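Local atomic coordinates of glucokinase (Leishmania braziliensis MHOM/BR/75/M2904, PDB entry 6EDI), a protein that probably catalyses the ATP-dependent phosphorylation of D-glucose, as glucokinases do, and is seen here as a dimer in an open conformation. Residues E86-V91 with V140-E145; C205-P210 with G215-H220; F358-P363 with F390-S395. All coordinates share one frame; numbering follows the deposited sequence.

Contacts 2 and 3 reach the same six-stranded mixed sheet, their centres about 17 Å apart. Contact 1 lies beside the other six-stranded sheet, joining a helix that packs on it to a loop, about 40 Å from contact 3 between centres. Contact 2 is the most central, about 7 Å from the centre of the chain, and mostly buried: an antiparallel hairpin with six backbone hydrogen bonds. Contacts 1 and 3 lie farther out, about 26 and 16 Å from that centre, and join side chains. In contact 1 two buried rings meet a partly exposed proline without polar bonds; in contact 3 a buried arginine lies against a phenylalanine and meets an exposed glutamate.

Contact 1: residues E86-V91 with V140-E145; sequences EFFDEV and VDYPVE
Phe-88 carries the contact, reaching from the helix to both Tyr-142 and Pro-143 of the loop. Its ring meets the tyrosine as a T-shaped (edge-to-face) pair, with the planes at 76° and the centroids 5.0 Å apart. Phe-88 CE2 is the atom that points in: it stands over the centre of the Tyr-142 ring, 3.8 Å from Tyr-142 CG and at nearly equal distance from the other ring carbons. Pro-143 packs closer to the root of the same side chain, its CG 3.4 Å from Phe-88 CB and its CD 3.7 Å from Phe-88 CD2. Phe-88 CG lies anti to its own carbonyl carbon (chi1 -61°), which carries the ring past the proline and on to the tyrosine face. The helix is 84-98, which lies beside the six-stranded mixed sheet of one lobe of this actin-like ATPase fold, and the loop runs between strands 137-138 and 152-156 of that lobe. Phe-147 meets the rings of both Phe-88 and Tyr-142, making a cluster of three aromatics. Phe-88 also touches Val-54 of strand 51-58, while Tyr-142 rests on Leu-84 and Leu-85 at the start of the helix. Farther along the helix, Leu-92 packs against Pro-143 and Glu-145, and Lys-96 forms a long, weak ion pair with Glu-145 OE2.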
loop_
_atom_site.group_PDB
_atom_site.type_symbol
_atom_site.label_atom_id
_atom_site.label_comp_id
_atom_site.label_asym_id
_atom_site.label_seq_id
_atom_site.Cartn_x
_atom_site.Cartn_y
_atom_site.Cartn_z
ATOM N N GLU A 86 13.157 24.565 19.234
ATOM C CA GLU A 86 12.920 25.676 20.139
ATOM C C GLU A 86 11.560 25.515 20.781
ATOM O O GLU A 86 11.421 25.651 21.998
ATOM C CB GLU A 86 12.971 26.997 19.384
ATOM C CG GLU A 86 14.205 27.155 18.530
ATOM C CD GLU A 86 14.450 28.586 18.148
ATOM O OE1 GLU A 86 13.561 29.433 18.400
ATOM O OE2 GLU A 86 15.538 28.861 17.604
ATOM N N PHE A 87 10.559 25.206 19.957
ATOM C CA PHE A 87 9.180 25.106 20.431
ATOM C C PHE A 87 9.019 23.994 21.470
ATOM O O PHE A 87 8.407 24.198 22.518
ATOM C CB PHE A 87 8.205 24.884 19.269
ATOM C CG PHE A 87 8.251 25.955 18.214
ATOM C CD1 PHE A 87 8.686 27.237 18.517
ATOM C CD2 PHE A 87 7.867 25.667 16.910
ATOM C CE1 PHE A 87 8.737 28.223 17.540
ATOM C CE2 PHE A 87 7.905 26.642 15.920
ATOM C CZ PHE A 87 8.340 27.929 16.238
ATOM N N PHE A 88 9.566 22.820 21.174
ATOM C CA PHE A 88 9.465 21.705 22.106
ATOM C C PHE A 88 10.135 22.061 23.432
ATOM O O PHE A 88 9.615 21.751 24.506
ATOM C CB PHE A 88 10.080 20.438 21.516
ATOM C CG PHE A 88 9.416 19.975 20.258
ATOM C CD1 PHE A 88 8.073 20.259 20.016
ATOM C CD2 PHE A 88 10.139 19.264 19.306
ATOM C CE1 PHE A 88 7.458 19.836 18.831
ATOM C CE2 PHE A 88 9.542 18.843 18.126
ATOM C CZ PHE A 88 8.195 19.129 17.890
ATOM N N ASP A 89 11.273 22.746 23.354
ATOM C CA ASP A 89 11.951 23.183 24.568
ATOM C C ASP A 89 11.142 24.236 25.347
ATOM O O ASP A 89 11.054 24.160 26.572
ATOM C CB ASP A 89 13.371 23.668 24.277
ATOM C CG ASP A 89 14.236 23.685 25.519
ATOM O OD1 ASP A 89 14.724 22.602 25.912
ATOM O OD2 ASP A 89 14.412 24.772 26.113
ATOM N N GLU A 90 10.530 25.196 24.653
ATOM C CA GLU A 90 9.662 26.164 25.336
ATOM C C GLU A 90 8.482 25.496 26.046
ATOM O O GLU A 90 8.056 25.946 27.109
ATOM C CB GLU A 90 9.133 27.233 24.373
ATOM C CG GLU A 90 10.194 28.092 23.723
ATOM C CD GLU A 90 9.758 29.539 23.569
ATOM O OE1 GLU A 90 8.952 29.840 22.660
ATOM O OE2 GLU A 90 10.223 30.375 24.369
ATOM N N VAL A 91 7.943 24.432 25.453
ATOM C CA VAL A 91 6.831 23.709 26.071
ATOM C C VAL A 91 7.338 22.972 27.300
ATOM O O VAL A 91 6.726 23.014 28.378
ATOM C CB VAL A 91 6.201 22.695 25.096
ATOM C CG1 VAL A 91 5.191 21.800 25.819
ATOM C CG2 VAL A 91 5.535 23.413 23.935
ATOM N N VAL A 140 15.195 12.064 15.831
ATOM C CA VAL A 140 16.183 11.791 16.875
ATOM C C VAL A 140 16.626 13.055 17.642
ATOM O O VAL A 140 17.040 12.968 18.801
ATOM C CB VAL A 140 17.412 11.061 16.285
ATOM C CG1 VAL A 140 18.207 11.994 15.394
ATOM C CG2 VAL A 140 18.287 10.493 17.396
ATOM N N ASP A 141 16.527 14.225 17.011
ATOM C CA ASP A 141 16.918 15.472 17.678
ATOM C C ASP A 141 15.874 15.975 18.675
ATOM O O ASP A 141 16.121 16.932 19.414
ATOM C CB ASP A 141 17.207 16.577 16.656
ATOM C CG ASP A 141 18.468 16.321 15.851
ATOM O OD1 ASP A 141 19.205 15.364 16.176
ATOM O OD2 ASP A 141 18.720 17.086 14.894
ATOM N N TYR A 142 14.706 15.335 18.687
ATOM C CA TYR A 142 13.565 15.830 19.453
ATOM C C TYR A 142 13.624 15.390 20.908
ATOM O O TYR A 142 14.145 14.315 21.206
ATOM C CB TYR A 142 12.249 15.356 18.827
ATOM C CG TYR A 142 11.949 15.961 17.473
ATOM C CD1 TYR A 142 12.745 16.973 16.942
ATOM C CD2 TYR A 142 10.864 15.521 16.732
ATOM C CE1 TYR A 142 12.477 17.523 15.711
ATOM C CE2 TYR A 142 10.575 16.063 15.503
ATOM C CZ TYR A 142 11.386 17.065 14.995
ATOM O OH TYR A 142 11.110 17.608 13.768
ATOM N N PRO A 143 13.088 16.229 21.816
ATOM C CA PRO A 143 12.999 15.988 23.263
ATOM C C PRO A 143 12.363 14.655 23.601
ATOM O O PRO A 143 11.181 14.461 23.333
ATOM C CB PRO A 143 12.050 17.088 23.723
ATOM C CG PRO A 143 12.312 18.207 22.806
ATOM C CD PRO A 143 12.591 17.576 21.465
ATOM N N VAL A 144 13.125 13.767 24.225
ATOM C CA VAL A 144 12.644 12.437 24.547
ATOM C C VAL A 144 11.437 12.458 25.490
ATOM O O VAL A 144 10.599 11.554 25.468
ATOM C CB VAL A 144 13.798 11.580 25.098
ATOM C CG1 VAL A 144 13.513 11.111 26.521
ATOM C CG2 VAL A 144 14.055 10.448 24.174
ATOM N N GLU A 145 11.337 13.503 26.300
ATOM C CA GLU A 145 10.211 13.618 27.208
ATOM C C GLU A 145 8.913 13.875 26.447
ATOM O O GLU A 145 7.828 13.539 26.929
ATOM C CB GLU A 145 10.468 14.734 28.224
ATOM C CG GLU A 145 11.782 14.584 28.985
ATOM C CD GLU A 145 12.184 15.854 29.712
ATOM O OE1 GLU A 145 12.789 16.740 29.072
ATOM O OE2 GLU A 145 11.891 15.973 30.922
#

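Contact 2: residues C205-P210 with G215-H220; sequences CMVVAP and GSSLIH
Gly-215 and Ala-209 form the hydrogen-bonded pair nearest the turn of a beta hairpin, in which 205-210 and 215-220 run antiparallel, their directions 169° apart, within the six-stranded mixed sheet of an actin-like ATPase lobe. Gly-215 N reaches Ala-209 O at 3.0 Å, and Ala-209 N returns to Gly-215 O. Ser-216 faces Val-208 in a non-hydrogen-bonded pair, and its CA makes a CA-H...O contact of 3.1 Å with Val-207 O. The methyl of Met-206 comes across to Ser-216 CB, 3.8 Å from Met-206 CE, because the methionine chain bends at chi2 (67°). Ser-216 OG bonds to the backbone N of Cys-235. Ser-217 pairs with Val-207 through two backbone bonds, Val-207 N to Ser-217 O and Ser-217 N to Val-207 O. Ser-217 OG lies between its own backbone N and carbonyl carbon (chi1 54°), 3.7 Å from Val-207 CB, and bonds to Leu-158 O of helix 157-170, which covers this side of the sheet. Leu-218, opposite Met-206, turns to the other side; the two side chains cross at about a right angle, with Met-206 SD 4.2 Å from Leu-218 CD1. There helix 317-341 packs on Met-206, and Leu-231 of the second subunit packs on Leu-218. Ile-219 closes the ladder with Cys-205: Ile-219 N bonds Cys-205 O at 2.8 Å, Cys-205 N bonds Ile-219 O in return, and Ile-219 CD1 comes within 4.0 Å of Cys-205 CB.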
loop_
_atom_site.group_PDB
_atom_site.type_symbol
_atom_site.label_atom_id
_atom_site.label_comp_id
_atom_site.label_asym_id
_atom_site.label_seq_id
_atom_site.Cartn_x
_atom_site.Cartn_y
_atom_site.Cartn_z
ATOM N N CYS A 205 -8.854 0.783 5.154
ATOM C CA CYS A 205 -9.512 2.026 4.805
ATOM C C CYS A 205 -8.584 2.821 3.877
ATOM O O CYS A 205 -7.475 3.207 4.263
ATOM C CB CYS A 205 -9.823 2.813 6.077
ATOM S SG CYS A 205 -10.547 4.408 5.751
ATOM N N MET A 206 -9.028 3.056 2.651
ATOM C CA MET A 206 -8.277 3.878 1.707
ATOM C C MET A 206 -8.716 5.331 1.850
ATOM O O MET A 206 -9.909 5.641 1.762
ATOM C CB MET A 206 -8.481 3.373 0.271
ATOM C CG MET A 206 -7.786 4.219 -0.778
ATOM S SD MET A 206 -5.999 4.117 -0.641
ATOM C CE MET A 206 -5.567 5.710 -1.335
ATOM N N VAL A 207 -7.753 6.214 2.093
ATOM C CA VAL A 207 -8.066 7.624 2.358
ATOM C C VAL A 207 -7.546 8.505 1.233
ATOM O O VAL A 207 -6.362 8.439 0.887
ATOM C CB VAL A 207 -7.441 8.086 3.662
ATOM C CG1 VAL A 207 -7.838 9.514 3.963
ATOM C CG2 VAL A 207 -7.849 7.142 4.813
ATOM N N VAL A 208 -8.436 9.311 0.658
ATOM C CA VAL A 208 -8.064 10.287 -0.368
ATOM C C VAL A 208 -8.568 11.668 0.064
ATOM O O VAL A 208 -9.646 11.755 0.634
ATOM C CB VAL A 208 -8.659 9.887 -1.731
ATOM C CG1 VAL A 208 -8.447 10.978 -2.756
ATOM C CG2 VAL A 208 -8.014 8.610 -2.210
ATOM N N ALA A 209 -7.791 12.727 -0.180
ATOM C CA ALA A 209 -8.164 14.086 0.260
ATOM C C ALA A 209 -7.855 15.117 -0.809
ATOM O O ALA A 209 -6.708 15.558 -0.954
ATOM C CB ALA A 209 -7.457 14.449 1.541
ATOM N N PRO A 210 -8.875 15.517 -1.569
ATOM C CA PRO A 210 -8.581 16.509 -2.610
ATOM C C PRO A 210 -8.491 17.916 -2.045
ATOM O O PRO A 210 -9.080 18.205 -1.006
ATOM C CB PRO A 210 -9.783 16.391 -3.561
ATOM C CG PRO A 210 -10.892 15.809 -2.727
ATOM C CD PRO A 210 -10.234 14.950 -1.682
ATOM N N GLY A 215 -4.064 14.312 -1.678
ATOM C CA GLY A 215 -3.368 13.408 -0.785
ATOM C C GLY A 215 -3.999 12.024 -0.724
ATOM O O GLY A 215 -5.185 11.846 -1.040
ATOM N N SER A 216 -3.203 11.045 -0.298
ATOM C CA SER A 216 -3.677 9.681 -0.130
ATOM C C SER A 216 -2.864 8.933 0.923
ATOM O O SER A 216 -1.701 9.262 1.182
ATOM C CB SER A 216 -3.577 8.928 -1.443
ATOM O OG SER A 216 -2.251 8.995 -1.881
ATOM N N SER A 217 -3.490 7.924 1.522
ATOM C CA SER A 217 -2.856 7.088 2.534
ATOM C C SER A 217 -3.750 5.885 2.788
ATOM O O SER A 217 -4.935 5.871 2.423
ATOM C CB SER A 217 -2.605 7.866 3.838
ATOM O OG SER A 217 -3.797 8.466 4.319
ATOM N N LEU A 218 -3.192 4.850 3.394
ATOM C CA LEU A 218 -3.977 3.647 3.608
ATOM C C LEU A 218 -3.875 3.230 5.055
ATOM O O LEU A 218 -2.761 3.084 5.590
ATOM C CB LEU A 218 -3.490 2.519 2.696
ATOM C CG LEU A 218 -4.144 1.152 2.904
ATOM C CD1 LEU A 218 -5.476 1.048 2.155
ATOM C CD2 LEU A 218 -3.192 0.019 2.555
ATOM N N ILE A 219 -5.031 3.049 5.690
ATOM C CA ILE A 219 -5.058 2.452 7.010
ATOM C C ILE A 219 -5.154 0.951 6.761
ATOM O O ILE A 219 -6.167 0.448 6.261
ATOM C CB ILE A 219 -6.247 2.903 7.858
ATOM C CG1 ILE A 219 -6.401 4.429 7.845
ATOM C CG2 ILE A 219 -6.087 2.390 9.308
ATOM C CD1 ILE A 219 -7.574 4.929 8.643
ATOM N N HIS A 220 -4.079 0.239 7.065
ATOM C CA HIS A 220 -4.066 -1.216 6.854
ATOM C C HIS A 220 -4.412 -1.911 8.159
ATOM O O HIS A 220 -3.814 -1.609 9.192
ATOM C CB HIS A 220 -2.696 -1.663 6.355
ATOM C CG HIS A 220 -2.540 -3.157 6.269
ATOM N ND1 HIS A 220 -3.239 -3.923 5.368
ATOM C CD2 HIS A 220 -1.755 -4.010 6.967
ATOM C CE1 HIS A 220 -2.900 -5.195 5.515
ATOM N NE2 HIS A 220 -1.997 -5.272 6.472
#

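Contact 3: residues F358-P363 with F390-S395; sequences FYFEKP and FLRQVS
The short, weakly bonded helix 357-361 meets strand 389-393 of the six-stranded mixed sheet through Phe-360, Glu-361 and Arg-392. Arg-392 reaches out from the strand and lies over the base of the Phe-360 side chain. Its CD sits over one face of the ring, 3.3 Å from Phe-360 CG, and Arg-392 CG stands above the ring centre. The guanidinium lies farther back, with Phe-360 CB 3.0 Å above its plane and offset toward the rim; Arg-392 NH1 is 3.3 Å from Phe-360 CB. Guanidinium and ring planes are only 10° apart, yet the charged group is displaced to the CB end, and the aliphatic carbons of the arginine cover the ring. A bend at chi3 of Arg-392 (60°) turns the guanidinium along the phenylalanine. In this actin-like ATPase fold the strand runs next to strand 178-182, and Arg-392 packs on Met-181 there. Glu-361 comes to the guanidinium edge, close to its plane: Arg-392 NH2 gives a weak hydrogen bond to Glu-361 OE2 at 3.4 Å, as part of a salt bridge. The N-H points fairly straight at the oxygen (159°), but the carboxylate stands almost perpendicular to the guanidinium. A kink at chi2 of Glu-361 swings its acid end inward. The opposite face of the Phe-360 ring is taken by Tyr-359 CD2, 3.9 Å above its centre. Tyr-327 of helix 317-341 meets both aromatic rings, and Leu-369 of helix 363-373 packs on both.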
loop_
_atom_site.group_PDB
_atom_site.type_symbol
_atom_site.label_atom_id
_atom_site.label_comp_id
_atom_site.label_asym_id
_atom_site.label_seq_id
_atom_site.Cartn_x
_atom_site.Cartn_y
_atom_site.Cartn_z
ATOM N N PHE A 358 -22.713 20.199 -0.785
ATOM C CA PHE A 358 -23.826 20.443 -1.703
ATOM C C PHE A 358 -23.843 19.470 -2.887
ATOM O O PHE A 358 -24.901 18.953 -3.262
ATOM C CB PHE A 358 -23.817 21.905 -2.197
ATOM C CG PHE A 358 -22.816 22.179 -3.296
ATOM C CD1 PHE A 358 -21.505 22.525 -2.990
ATOM C CD2 PHE A 358 -23.185 22.079 -4.631
ATOM C CE1 PHE A 358 -20.583 22.767 -3.996
ATOM C CE2 PHE A 358 -22.266 22.316 -5.646
ATOM C CZ PHE A 358 -20.969 22.665 -5.328
ATOM N N TYR A 359 -22.679 19.205 -3.469
ATOM C CA TYR A 359 -22.616 18.296 -4.608
ATOM C C TYR A 359 -23.061 16.887 -4.210
ATOM O O TYR A 359 -23.843 16.246 -4.915
ATOM C CB TYR A 359 -21.215 18.288 -5.245
ATOM C CG TYR A 359 -21.102 17.320 -6.410
ATOM C CD1 TYR A 359 -21.543 17.678 -7.682
ATOM C CD2 TYR A 359 -20.574 16.049 -6.239
ATOM C CE1 TYR A 359 -21.462 16.792 -8.756
ATOM C CE2 TYR A 359 -20.487 15.150 -7.314
ATOM C CZ TYR A 359 -20.936 15.535 -8.568
ATOM O OH TYR A 359 -20.861 14.657 -9.643
ATOM N N PHE A 360 -22.582 16.414 -3.069
ATOM C CA PHE A 360 -22.852 15.040 -2.671
ATOM C C PHE A 360 -24.210 14.870 -2.004
ATOM O O PHE A 360 -24.671 13.743 -1.803
ATOM C CB PHE A 360 -21.771 14.536 -1.729
ATOM C CG PHE A 360 -20.370 14.683 -2.255
ATOM C CD1 PHE A 360 -19.814 13.712 -3.078
ATOM C CD2 PHE A 360 -19.585 15.753 -1.866
ATOM C CE1 PHE A 360 -18.514 13.841 -3.539
ATOM C CE2 PHE A 360 -18.289 15.889 -2.326
ATOM C CZ PHE A 360 -17.754 14.935 -3.164
ATOM N N GLU A 361 -24.852 15.981 -1.652
ATOM C CA GLU A 361 -26.181 15.903 -1.052
ATOM C C GLU A 361 -27.274 15.545 -2.078
ATOM O O GLU A 361 -28.374 15.134 -1.697
ATOM C CB GLU A 361 -26.518 17.192 -0.297
ATOM C CG GLU A 361 -25.633 17.465 0.932
ATOM C CD GLU A 361 -25.916 16.524 2.094
ATOM O OE1 GLU A 361 -27.014 15.925 2.106
ATOM O OE2 GLU A 361 -25.052 16.381 2.998
ATOM N N LYS A 362 -26.958 15.671 -3.368
ATOM C CA LYS A 362 -27.901 15.323 -4.435
ATOM C C LYS A 362 -27.807 13.846 -4.787
ATOM O O LYS A 362 -26.786 13.405 -5.319
ATOM C CB LYS A 362 -27.617 16.132 -5.703
ATOM C CG LYS A 362 -27.515 17.641 -5.514
ATOM C CD LYS A 362 -27.328 18.339 -6.859
ATOM C CE LYS A 362 -27.100 19.846 -6.709
ATOM N NZ LYS A 362 -25.865 20.280 -7.438
ATOM N N PRO A 363 -28.874 13.077 -4.513
ATOM C CA PRO A 363 -28.825 11.636 -4.798
ATOM C C PRO A 363 -28.443 11.318 -6.240
ATOM O O PRO A 363 -27.751 10.328 -6.473
ATOM C CB PRO A 363 -30.258 11.178 -4.518
ATOM C CG PRO A 363 -30.740 12.119 -3.451
ATOM C CD PRO A 363 -30.079 13.450 -3.750
ATOM N N PHE A 390 -18.141 3.539 0.754
ATOM C CA PHE A 390 -17.538 4.868 0.606
ATOM C C PHE A 390 -18.119 5.847 1.604
ATOM O O PHE A 390 -19.328 5.842 1.856
ATOM C CB PHE A 390 -17.723 5.432 -0.802
ATOM C CG PHE A 390 -16.655 5.005 -1.778
ATOM C CD1 PHE A 390 -16.428 3.659 -2.037
ATOM C CD2 PHE A 390 -15.893 5.951 -2.442
ATOM C CE1 PHE A 390 -15.448 3.272 -2.943
ATOM C CE2 PHE A 390 -14.926 5.585 -3.346
ATOM C CZ PHE A 390 -14.690 4.243 -3.598
ATOM N N LEU A 391 -17.236 6.653 2.184
ATOM C CA LEU A 391 -17.612 7.666 3.169
ATOM C C LEU A 391 -17.071 9.029 2.746
ATOM O O LEU A 391 -16.085 9.110 2.016
ATOM C CB LEU A 391 -17.064 7.308 4.559
ATOM C CG LEU A 391 -17.363 5.941 5.172
ATOM C CD1 LEU A 391 -16.726 5.874 6.552
ATOM C CD2 LEU A 391 -18.862 5.682 5.265
ATOM N N ARG A 392 -17.703 10.087 3.255
ATOM C CA ARG A 392 -17.405 11.476 2.936
ATOM C C ARG A 392 -17.302 12.276 4.217
ATOM O O ARG A 392 -18.214 12.212 5.035
ATOM C CB ARG A 392 -18.620 12.052 2.244
ATOM C CG ARG A 392 -18.466 12.434 0.848
ATOM C CD ARG A 392 -19.846 12.810 0.401
ATOM N NE ARG A 392 -20.324 13.913 1.211
ATOM C CZ ARG A 392 -21.586 14.078 1.578
ATOM N NH1 ARG A 392 -22.496 13.206 1.191
ATOM N NH2 ARG A 392 -21.923 15.121 2.317
ATOM N N GLN A 393 -16.253 13.075 4.374
ATOM C CA GLN A 393 -16.185 13.985 5.517
ATOM C C GLN A 393 -17.237 15.091 5.399
ATOM O O GLN A 393 -17.389 15.689 4.336
ATOM C CB GLN A 393 -14.796 14.615 5.635
ATOM C CG GLN A 393 -14.591 15.275 6.989
ATOM C CD GLN A 393 -13.224 15.887 7.167
ATOM O OE1 GLN A 393 -12.318 15.668 6.360
ATOM N NE2 GLN A 393 -13.071 16.690 8.231
ATOM N N VAL A 394 -17.948 15.371 6.496
ATOM C CA VAL A 394 -18.949 16.442 6.507
ATOM C C VAL A 394 -18.688 17.515 7.559
ATOM O O VAL A 394 -19.199 18.633 7.440
ATOM C CB VAL A 394 -20.377 15.893 6.684
ATOM C CG1 VAL A 394 -20.749 14.996 5.515
ATOM C CG2 VAL A 394 -20.512 15.135 8.009
ATOM N N SER A 395 -17.926 17.182 8.601
ATOM C CA SER A 395 -17.660 18.141 9.679
ATOM C C SER A 395 -16.169 18.403 9.774
ATOM O O SER A 395 -15.369 17.458 9.831
ATOM C CB SER A 395 -18.152 17.610 11.036
ATOM O OG SER A 395 -19.440 17.019 10.960
#